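Local atomic coordinates of acetylxylan esterase (Geobacillus stearothermophilus, PDB entry 5BN1), a protein that removes acetyl side groups from the xylose backbone units of xylan and xylo-oligosaccharides, acting as an octameric serine esterase of the GDSL family. Residues G63-A71 with E105-T116; G90-Y98 with P146-Y154. The protein carries 1 engineered substitution. All coordinates share one frame; numbering follows the deposited sequence.

Overall arrangement
Both interactions lie within one SGNH-hydrolase fold, and their centres are about 12 Å apart. Interaction 1 is only partly buried, with five of its eleven touching residues buried; interaction 2 has eight of twelve buried and none exposed. Their chemistry follows: a salt bridge and guanidinium-to-carbonyl bonds carry the first, beside a patch of apolar packing around Val66, whereas valine, methionine and tyrosine packing with two side-chain hydrogen bonds carries the second. Hydrogen bonds from Asp93 and Tyr154 join the two contacts. Helix 91-99 is followed in the chain by helix 110-124, and the segments alternate along it. One segment of each pair carries an inferred transition-state stabiliser, Gly63 or Asn92, though neither touches the opposite segment.

Interaction 1: residues G63-A71 with E105-T116; sequences GNTVRDLKA and EKHVYLDEYEAT. With IMD (imidazole), chain F.
The capped start of helix 66-78, just after the inferred oxyanion-stabilising Gly63, is fastened to the 105-109 connection and to the first turns of helix 110-124, chiefly through Arg67. The Arg67 guanidinium grips the Glu112 carboxylate side-on: NE reaches OE2 at 2.8 Å with an N-H...O angle of 173°, and NH2 reaches OE1, each oxygen using its syn lone pair. The two planes are 24° apart, nearly coplanar, which lets both bonds run close to straight. Arg67 NH1 also donates to Glu105 O at 2.8 Å, and NH2 makes a weak bond to His107 O, while Val108 CG2 lies over one guanidinium face. With CG anti to the backbone N (chi1 180°) and the chain bent at chi3, the guanidinium swings across to these acceptors. An alanine here would take away the whole guanidinium, which would probably leave Glu112 without its positive mate and Glu105 O without this donor. Beside the salt bridge, Val66 CG1 packs 3.8 Å from Tyr113 CD1 and 4.0 Å from Val108 CG1; its CG2 meets Thr116 CG2 at 3.9 Å. Thr65 turns CB and OG1 to Val108 CG2, and OG1 accepts weakly from Arg67 N and Asp68 N. In return Asp68 OD2 takes the Thr65 N-H at 3.0 Å. This reciprocal pairing is a capping box, here starting the helix that follows the Gly63 loop of an SGNH hydrolase.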
loop_
_atom_site.group_PDB
_atom_site.type_symbol
_atom_site.label_atom_id
_atom_site.label_comp_id
_atom_site.label_asym_id
_atom_site.label_seq_id
_atom_site.Cartn_x
_atom_site.Cartn_y
_atom_site.Cartn_z
ATOM N N GLY A 63 -11.636 3.277 22.403
ATOM C CA GLY A 63 -12.982 2.809 22.553
ATOM C C GLY A 63 -13.409 2.305 23.905
ATOM O O GLY A 63 -14.577 1.995 24.062
ATOM N N ASN A 64 -12.432 2.098 24.760
ATOM C CA ASN A 64 -12.797 1.411 26.043
ATOM C C ASN A 64 -13.687 2.245 26.965
ATOM O O ASN A 64 -13.615 3.451 27.065
ATOM C CB ASN A 64 -11.529 1.049 26.821
ATOM C CG ASN A 64 -10.865 -0.204 26.452
ATOM O OD1 ASN A 64 -11.160 -0.910 25.403
ATOM N ND2 ASN A 64 -10.079 -0.592 27.358
ATOM N N THR A 65 -14.547 1.484 27.648
ATOM C CA THR A 65 -15.318 1.939 28.799
ATOM C C THR A 65 -14.672 1.240 30.015
ATOM O O THR A 65 -13.789 0.419 29.927
ATOM C CB THR A 65 -16.730 1.511 28.685
ATOM O OG1 THR A 65 -16.781 0.051 28.747
ATOM C CG2 THR A 65 -17.424 1.956 27.421
ATOM N N VAL A 66 -15.237 1.548 31.168
ATOM C CA VAL A 66 -14.691 0.879 32.390
ATOM C C VAL A 66 -15.026 -0.621 32.371
ATOM O O VAL A 66 -14.321 -1.423 32.984
ATOM C CB VAL A 66 -15.189 1.585 33.662
ATOM C CG1 VAL A 66 -16.650 1.247 33.997
ATOM C CG2 VAL A 66 -14.287 1.204 34.839
ATOM N N ARG A 67 -16.052 -1.019 31.644
ATOM C CA ARG A 67 -16.423 -2.404 31.513
ATOM C C ARG A 67 -15.289 -3.129 30.759
ATOM O O ARG A 67 -14.830 -4.249 31.084
ATOM C CB ARG A 67 -17.694 -2.528 30.778
ATOM C CG ARG A 67 -18.156 -3.978 30.594
ATOM C CD ARG A 67 -19.381 -4.047 29.666
ATOM N NE ARG A 67 -20.545 -3.251 30.088
ATOM C CZ ARG A 67 -21.449 -2.690 29.311
ATOM N NH1 ARG A 67 -21.305 -2.714 27.938
ATOM N NH2 ARG A 67 -22.469 -2.070 29.797
ATOM N N ASP A 68 -14.708 -2.477 29.706
ATOM C CA ASP A 68 -13.596 -3.051 29.052
ATOM C C ASP A 68 -12.347 -3.080 29.907
ATOM O O ASP A 68 -11.536 -4.030 29.799
ATOM C CB ASP A 68 -13.296 -2.259 27.766
ATOM C CG ASP A 68 -14.455 -2.253 26.824
ATOM O OD1 ASP A 68 -14.919 -3.368 26.404
ATOM O OD2 ASP A 68 -14.923 -1.176 26.375
ATOM N N LEU A 69 -12.117 -2.051 30.693
ATOM C CA LEU A 69 -10.997 -2.083 31.663
ATOM C C LEU A 69 -11.063 -3.276 32.572
ATOM O O LEU A 69 -10.114 -3.980 32.723
ATOM C CB LEU A 69 -10.903 -0.835 32.474
ATOM C CG LEU A 69 -10.670 0.485 31.779
ATOM C CD1 LEU A 69 -10.206 1.564 32.714
ATOM C CD2 LEU A 69 -9.669 0.418 30.665
ATOM N N LYS A 70 -12.263 -3.525 33.072
ATOM C CA LYS A 70 -12.405 -4.690 33.982
ATOM C C LYS A 70 -12.037 -5.955 33.311
ATOM O O LYS A 70 -11.390 -6.815 33.901
ATOM C CB LYS A 70 -13.821 -4.764 34.535
ATOM C CG LYS A 70 -14.048 -6.041 35.412
ATOM C CD LYS A 70 -15.469 -5.967 35.873
ATOM C CE LYS A 70 -15.844 -7.165 36.743
ATOM N NZ LYS A 70 -17.354 -7.199 36.868
ATOM N N ALA A 71 -12.423 -6.125 32.035
ATOM C CA ALA A 71 -12.219 -7.385 31.354
ATOM C C ALA A 71 -10.739 -7.675 31.143
ATOM O O ALA A 71 -10.352 -8.852 30.980
ATOM C CB ALA A 71 -13.013 -7.392 30.047
ATOM N N GLU A 105 -26.917 -1.653 25.234
ATOM C CA GLU A 105 -25.820 -2.507 25.663
ATOM C C GLU A 105 -24.411 -1.946 25.541
ATOM O O GLU A 105 -23.492 -2.421 26.236
ATOM C CB GLU A 105 -25.889 -3.872 24.895
ATOM C CG GLU A 105 -25.474 -3.842 23.380
ATOM C CD GLU A 105 -26.386 -3.029 22.343
ATOM O OE1 GLU A 105 -27.575 -2.565 22.587
ATOM O OE2 GLU A 105 -25.877 -2.846 21.191
ATOM N N LYS A 106 -24.168 -0.909 24.720
ATOM C CA LYS A 106 -22.909 -0.254 24.676
ATOM C C LYS A 106 -22.706 0.873 25.732
ATOM O O LYS A 106 -21.565 1.422 25.840
ATOM C CB LYS A 106 -22.775 0.456 23.320
ATOM C CG LYS A 106 -22.759 -0.578 22.166
ATOM C CD LYS A 106 -22.321 0.224 20.940
ATOM C CE LYS A 106 -20.776 0.237 20.761
ATOM N NZ LYS A 106 -20.421 -0.584 19.570
ATOM N N HIS A 107 -23.815 1.179 26.403
ATOM C CA HIS A 107 -23.861 2.262 27.431
ATOM C C HIS A 107 -23.312 1.655 28.716
ATOM O O HIS A 107 -23.599 0.556 29.015
ATOM C CB HIS A 107 -25.238 2.751 27.686
ATOM C CG HIS A 107 -25.954 3.296 26.469
ATOM N ND1 HIS A 107 -27.238 3.728 26.496
ATOM C CD2 HIS A 107 -25.510 3.470 25.177
ATOM C CE1 HIS A 107 -27.609 4.121 25.283
ATOM N NE2 HIS A 107 -26.576 3.992 24.499
ATOM N N VAL A 108 -22.558 2.431 29.443
ATOM C CA VAL A 108 -22.192 2.053 30.833
ATOM C C VAL A 108 -22.763 3.147 31.688
ATOM O O VAL A 108 -22.238 4.252 31.795
ATOM C CB VAL A 108 -20.679 1.912 31.004
ATOM C CG1 VAL A 108 -20.346 1.629 32.451
ATOM C CG2 VAL A 108 -20.104 0.857 30.140
ATOM N N TYR A 109 -23.909 2.895 32.345
ATOM C CA TYR A 109 -24.697 3.805 33.145
ATOM C C TYR A 109 -23.995 3.976 34.512
ATOM O O TYR A 109 -23.079 3.197 34.801
ATOM C CB TYR A 109 -26.117 3.279 33.291
ATOM C CG TYR A 109 -26.861 3.249 31.970
ATOM C CD1 TYR A 109 -27.045 4.393 31.228
ATOM C CD2 TYR A 109 -27.476 2.049 31.535
ATOM C CE1 TYR A 109 -27.700 4.333 30.015
ATOM C CE2 TYR A 109 -28.052 1.995 30.257
ATOM C CZ TYR A 109 -28.225 3.133 29.587
ATOM O OH TYR A 109 -28.925 3.128 28.373
ATOM N N LEU A 110 -24.454 4.993 35.207
ATOM C CA LEU A 110 -23.698 5.440 36.392
ATOM C C LEU A 110 -23.533 4.350 37.394
ATOM O O LEU A 110 -22.526 4.283 38.058
ATOM C CB LEU A 110 -24.372 6.674 36.941
ATOM C CG LEU A 110 -23.565 7.464 38.017
ATOM C CD1 LEU A 110 -22.406 8.159 37.284
ATOM C CD2 LEU A 110 -24.402 8.458 38.717
ATOM N N ASP A 111 -24.600 3.527 37.602
ATOM C CA ASP A 111 -24.428 2.428 38.533
ATOM C C ASP A 111 -23.364 1.430 38.210
ATOM O O ASP A 111 -22.571 1.052 39.062
ATOM C CB ASP A 111 -25.778 1.682 38.771
ATOM C CG ASP A 111 -26.368 1.044 37.553
ATOM O OD1 ASP A 111 -26.228 1.546 36.409
ATOM O OD2 ASP A 111 -26.967 -0.041 37.669
ATOM N N GLU A 112 -23.245 1.012 36.930
ATOM C CA GLU A 112 -22.186 0.156 36.491
ATOM C C GLU A 112 -20.829 0.866 36.572
ATOM O O GLU A 112 -19.902 0.249 37.002
ATOM C CB GLU A 112 -22.434 -0.385 35.078
ATOM C CG GLU A 112 -21.420 -1.353 34.638
ATOM C CD GLU A 112 -21.601 -1.945 33.221
ATOM O OE1 GLU A 112 -22.571 -1.565 32.547
ATOM O OE2 GLU A 112 -20.728 -2.715 32.829
ATOM N N TYR A 113 -20.818 2.105 36.199
ATOM C CA TYR A 113 -19.564 2.881 36.239
ATOM C C TYR A 113 -18.984 2.995 37.656
ATOM O O TYR A 113 -17.820 2.608 37.855
ATOM C CB TYR A 113 -19.783 4.243 35.608
ATOM C CG TYR A 113 -18.550 5.088 35.539
ATOM C CD1 TYR A 113 -17.643 4.912 34.525
ATOM C CD2 TYR A 113 -18.375 6.098 36.441
ATOM C CE1 TYR A 113 -16.522 5.687 34.440
ATOM C CE2 TYR A 113 -17.240 6.962 36.370
ATOM C CZ TYR A 113 -16.327 6.704 35.333
ATOM O OH TYR A 113 -15.233 7.558 35.299
ATOM N N GLU A 114 -19.829 3.431 38.545
ATOM C CA GLU A 114 -19.370 3.595 39.926
ATOM C C GLU A 114 -18.961 2.274 40.488
ATOM O O GLU A 114 -17.927 2.153 41.173
ATOM C CB GLU A 114 -20.441 4.289 40.806
ATOM C CG GLU A 114 -19.976 4.651 42.229
ATOM C CD GLU A 114 -20.163 3.562 43.268
ATOM O OE1 GLU A 114 -20.709 2.493 43.003
ATOM O OE2 GLU A 114 -19.617 3.877 44.399
ATOM N N ALA A 115 -19.788 1.228 40.338
ATOM C CA ALA A 115 -19.393 -0.013 40.984
ATOM C C ALA A 115 -18.209 -0.655 40.457
ATOM O O ALA A 115 -17.363 -1.170 41.205
ATOM C CB ALA A 115 -20.533 -0.981 40.859
ATOM N N THR A 116 -17.994 -0.568 39.094
ATOM C CA THR A 116 -16.870 -1.205 38.493
ATOM C C THR A 116 -15.567 -0.379 38.808
ATOM O O THR A 116 -14.571 -0.978 39.175
ATOM C CB THR A 116 -17.073 -1.328 36.965
ATOM O OG1 THR A 116 -18.288 -2.071 36.682
ATOM C CG2 THR A 116 -15.907 -2.006 36.301
HETATM N N1 IMD F . -18.709 7.517 46.731
HETATM C C2 IMD F . -18.502 6.264 46.031
HETATM N N3 IMD F . -19.391 6.343 45.126
HETATM C C4 IMD F . -20.368 7.295 45.359
HETATM C C5 IMD F . -19.874 8.177 46.349
#

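Interaction 2: residues G90-Y98 with P146-Y154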
loop_
_atom_site.group_PDB
_atom_site.type_symbol
_atom_site.label_atom_id
_atom_site.label_comp_id
_atom_site.label_asym_id
_atom_site.label_seq_id
_atom_site.Cartn_x
_atom_site.Cartn_y
_atom_site.Cartn_z
ATOM N N GLY A 90 -14.286 6.850 31.286
ATOM C CA GLY A 90 -15.668 7.435 31.387
ATOM C C GLY A 90 -16.135 8.173 30.172
ATOM O O GLY A 90 -17.309 8.318 29.977
ATOM N N ILE A 91 -15.195 8.687 29.338
ATOM C CA ILE A 91 -15.653 9.357 28.150
ATOM C C ILE A 91 -16.570 8.500 27.295
ATOM O O ILE A 91 -17.623 8.965 26.877
ATOM C CB ILE A 91 -14.476 9.883 27.330
ATOM C CG1 ILE A 91 -13.841 11.078 28.019
ATOM C CG2 ILE A 91 -14.950 10.333 25.913
ATOM C CD1 ILE A 91 -12.521 11.573 27.450
ATOM N N ASN A 92 -16.203 7.247 27.042
ATOM C CA ASN A 92 -16.964 6.378 26.177
ATOM C C ASN A 92 -18.236 5.878 26.888
ATOM O O ASN A 92 -19.291 5.751 26.297
ATOM C CB ASN A 92 -16.166 5.271 25.656
ATOM C CG ASN A 92 -15.106 5.771 24.698
ATOM O OD1 ASN A 92 -15.473 6.480 23.727
ATOM N ND2 ASN A 92 -13.926 5.376 24.845
ATOM N N ASP A 93 -18.090 5.626 28.210
ATOM C CA ASP A 93 -19.205 5.217 29.053
ATOM C C ASP A 93 -20.369 6.150 28.881
ATOM O O ASP A 93 -21.545 5.725 28.851
ATOM C CB ASP A 93 -18.725 5.164 30.483
ATOM C CG ASP A 93 -17.467 4.371 30.673
ATOM O OD1 ASP A 93 -16.376 4.730 30.060
ATOM O OD2 ASP A 93 -17.410 3.345 31.414
ATOM N N VAL A 94 -20.106 7.448 28.806
ATOM C CA VAL A 94 -20.995 8.527 28.586
ATOM C C VAL A 94 -21.342 8.651 27.092
ATOM O O VAL A 94 -22.493 8.784 26.723
ATOM C CB VAL A 94 -20.447 9.825 29.152
ATOM C CG1 VAL A 94 -21.310 10.968 28.812
ATOM C CG2 VAL A 94 -20.297 9.696 30.696
ATOM N N TRP A 95 -20.303 8.808 26.282
ATOM C CA TRP A 95 -20.521 9.202 24.859
ATOM C C TRP A 95 -21.485 8.280 24.169
ATOM O O TRP A 95 -22.319 8.757 23.410
ATOM C CB TRP A 95 -19.189 9.231 24.147
ATOM C CG TRP A 95 -19.114 10.106 22.918
ATOM C CD1 TRP A 95 -20.023 11.000 22.462
ATOM C CD2 TRP A 95 -17.900 10.338 22.176
ATOM N NE1 TRP A 95 -19.510 11.696 21.365
ATOM C CE2 TRP A 95 -18.206 11.309 21.184
ATOM C CE3 TRP A 95 -16.667 9.742 22.201
ATOM C CZ2 TRP A 95 -17.191 11.773 20.306
ATOM C CZ3 TRP A 95 -15.702 10.141 21.297
ATOM C CH2 TRP A 95 -16.005 11.162 20.373
ATOM N N ARG A 96 -21.351 6.981 24.371
ATOM C CA ARG A 96 -22.278 6.040 23.753
ATOM C C ARG A 96 -23.728 6.310 23.957
ATOM O O ARG A 96 -24.607 6.034 23.124
ATOM C CB ARG A 96 -21.897 4.596 24.037
ATOM C CG ARG A 96 -20.563 4.123 23.573
ATOM C CD ARG A 96 -20.371 4.071 22.055
ATOM N NE ARG A 96 -19.959 5.392 21.575
ATOM C CZ ARG A 96 -18.740 5.895 21.680
ATOM N NH1 ARG A 96 -18.498 7.134 21.201
ATOM N NH2 ARG A 96 -17.758 5.274 22.332
ATOM N N GLN A 97 -24.056 6.815 25.159
ATOM C CA GLN A 97 -25.407 7.172 25.504
ATOM C C GLN A 97 -26.030 8.239 24.604
ATOM O O GLN A 97 -27.215 8.402 24.468
ATOM C CB GLN A 97 -25.553 7.603 26.978
ATOM C CG GLN A 97 -25.017 6.588 27.957
ATOM C CD GLN A 97 -25.034 7.013 29.386
ATOM O OE1 GLN A 97 -26.083 7.598 29.853
ATOM N NE2 GLN A 97 -23.984 6.728 30.119
ATOM N N TYR A 98 -25.108 9.101 24.075
ATOM C CA TYR A 98 -25.454 10.221 23.233
ATOM C C TYR A 98 -25.197 9.990 21.731
ATOM O O TYR A 98 -26.039 10.514 20.964
ATOM C CB TYR A 98 -24.648 11.479 23.739
ATOM C CG TYR A 98 -25.168 11.908 25.116
ATOM C CD1 TYR A 98 -26.324 12.612 25.219
ATOM C CD2 TYR A 98 -24.468 11.587 26.277
ATOM C CE1 TYR A 98 -26.870 12.979 26.446
ATOM C CE2 TYR A 98 -25.007 11.914 27.485
ATOM C CZ TYR A 98 -26.163 12.588 27.554
ATOM O OH TYR A 98 -26.783 12.938 28.777
ATOM N N PRO A 146 -26.318 18.507 27.450
ATOM C CA PRO A 146 -26.586 17.269 28.111
ATOM C C PRO A 146 -25.447 16.355 28.366
ATOM O O PRO A 146 -25.267 15.732 29.409
ATOM C CB PRO A 146 -27.625 16.583 27.169
ATOM C CG PRO A 146 -28.312 17.680 26.519
ATOM C CD PRO A 146 -27.283 18.799 26.390
ATOM N N MET A 147 -24.533 16.226 27.383
ATOM C CA MET A 147 -23.420 15.289 27.532
ATOM C C MET A 147 -22.379 15.915 28.532
ATOM O O MET A 147 -21.769 15.143 29.262
ATOM C CB MET A 147 -22.730 14.954 26.196
ATOM C CG MET A 147 -21.589 14.042 26.393
ATOM S SD MET A 147 -21.070 13.238 24.842
ATOM C CE MET A 147 -19.497 12.621 25.332
ATOM N N ARG A 148 -22.189 17.232 28.509
ATOM C CA ARG A 148 -21.342 17.825 29.484
ATOM C C ARG A 148 -21.830 17.588 30.932
ATOM O O ARG A 148 -21.068 17.273 31.816
ATOM C CB ARG A 148 -21.194 19.344 29.225
ATOM C CG ARG A 148 -20.432 20.118 30.310
ATOM C CD ARG A 148 -18.986 19.777 30.534
ATOM N NE ARG A 148 -18.510 20.249 31.871
ATOM C CZ ARG A 148 -18.338 21.519 32.153
ATOM N NH1 ARG A 148 -18.277 22.452 31.245
ATOM N NH2 ARG A 148 -18.166 21.812 33.466
ATOM N N ARG A 149 -23.149 17.752 31.059
ATOM C CA ARG A 149 -23.780 17.531 32.403
ATOM C C ARG A 149 -23.591 16.141 32.876
ATOM O O ARG A 149 -23.195 15.869 34.033
ATOM C CB ARG A 149 -25.212 17.948 32.333
ATOM C CG ARG A 149 -25.939 17.842 33.662
ATOM C CD ARG A 149 -27.328 18.506 33.475
ATOM N NE ARG A 149 -28.184 17.852 32.493
ATOM C CZ ARG A 149 -28.905 18.396 31.440
ATOM N NH1 ARG A 149 -28.956 19.713 31.098
ATOM N NH2 ARG A 149 -29.638 17.562 30.683
ATOM N N THR A 150 -23.817 15.156 31.992
ATOM C CA THR A 150 -23.516 13.801 32.331
ATOM C C THR A 150 -22.123 13.515 32.719
ATOM O O THR A 150 -21.720 12.848 33.641
ATOM C CB THR A 150 -24.134 12.830 31.274
ATOM O OG1 THR A 150 -25.537 13.093 31.076
ATOM C CG2 THR A 150 -23.872 11.416 31.546
ATOM N N MET A 151 -21.217 14.043 31.849
ATOM C CA MET A 151 -19.839 13.837 32.109
ATOM C C MET A 151 -19.395 14.372 33.504
ATOM O O MET A 151 -18.616 13.733 34.168
ATOM C CB MET A 151 -18.974 14.515 30.990
ATOM C CG MET A 151 -17.619 13.933 30.853
ATOM S SD MET A 151 -17.513 12.246 30.230
ATOM C CE MET A 151 -17.851 12.639 28.513
ATOM N N ASP A 152 -19.932 15.544 33.842
ATOM C CA ASP A 152 -19.666 16.162 35.173
ATOM C C ASP A 152 -20.122 15.207 36.288
ATOM O O ASP A 152 -19.406 15.017 37.310
ATOM C CB ASP A 152 -20.242 17.498 35.356
ATOM C CG ASP A 152 -19.510 18.627 34.620
ATOM O OD1 ASP A 152 -18.561 18.358 33.938
ATOM O OD2 ASP A 152 -20.086 19.743 34.738
ATOM N N GLN A 153 -21.261 14.548 36.049
ATOM C CA GLN A 153 -21.750 13.557 37.060
ATOM C C GLN A 153 -20.828 12.407 37.237
ATOM O O GLN A 153 -20.472 11.948 38.317
ATOM C CB GLN A 153 -23.147 13.162 36.697
ATOM C CG GLN A 153 -23.673 12.148 37.713
ATOM C CD GLN A 153 -25.111 11.800 37.424
ATOM O OE1 GLN A 153 -25.524 11.512 36.235
ATOM N NE2 GLN A 153 -25.943 11.964 38.456
ATOM N N TYR A 154 -20.262 11.809 36.135
ATOM C CA TYR A 154 -19.254 10.768 36.167
ATOM C C TYR A 154 -17.979 11.268 36.822
ATOM O O TYR A 154 -17.352 10.533 37.580
ATOM C CB TYR A 154 -18.995 10.182 34.760
ATOM C CG TYR A 154 -20.053 9.189 34.253
ATOM C CD1 TYR A 154 -21.390 9.613 34.101
ATOM C CD2 TYR A 154 -19.710 7.918 33.878
ATOM C CE1 TYR A 154 -22.401 8.698 33.680
ATOM C CE2 TYR A 154 -20.675 7.021 33.423
ATOM C CZ TYR A 154 -21.962 7.468 33.311
ATOM O OH TYR A 154 -22.971 6.566 32.858
#
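Tyr98 OH and Thr150 OG1 lie 2.6 Å apart in a hydrogen bond that either hydroxyl could donate, with OG1 at the edge of the tyrosine ring, in its plane. Gln97 NE2 serves two acceptors near its amide plane: Tyr154 OH at 2.9 Å and, in the straighter bond of the two, its own helix's Asp93 O at 169°. The Tyr154 hydroxyl is also bonded to Val108 O, and Asp93 OD2 takes the N-H of Val66, so the polar ends of the buried Tyr154 and Asp93 are satisfied. Segments 91-98 and 146-154 run roughly antiparallel, their axes at 150° with a closest approach of 9.8 Å, and Val94 is a knob in a hole formed by Met147, Thr150, Met151 and Tyr154. Its CG2, anti to the carbonyl carbon, points onto the Tyr154 ring, 3.5 Å from the centroid and 7° off the normal, a CH-pi contact. Extended Met147 lays CB over the Tyr98 face and brings SD obliquely to the Trp95 five-membered ring, 4.2 Å from its centroid, a Met-aromatic contact. Trp95 also approaches the inferred charge-relay residues Asp191 and His194, and its ring stacks on Trp190 of a neighbouring subunit. Asn92, an inferred transition-state stabiliser, gives ND2 to Asn64 O while OD1 accepts from Arg96 NH2 at 2.9 Å.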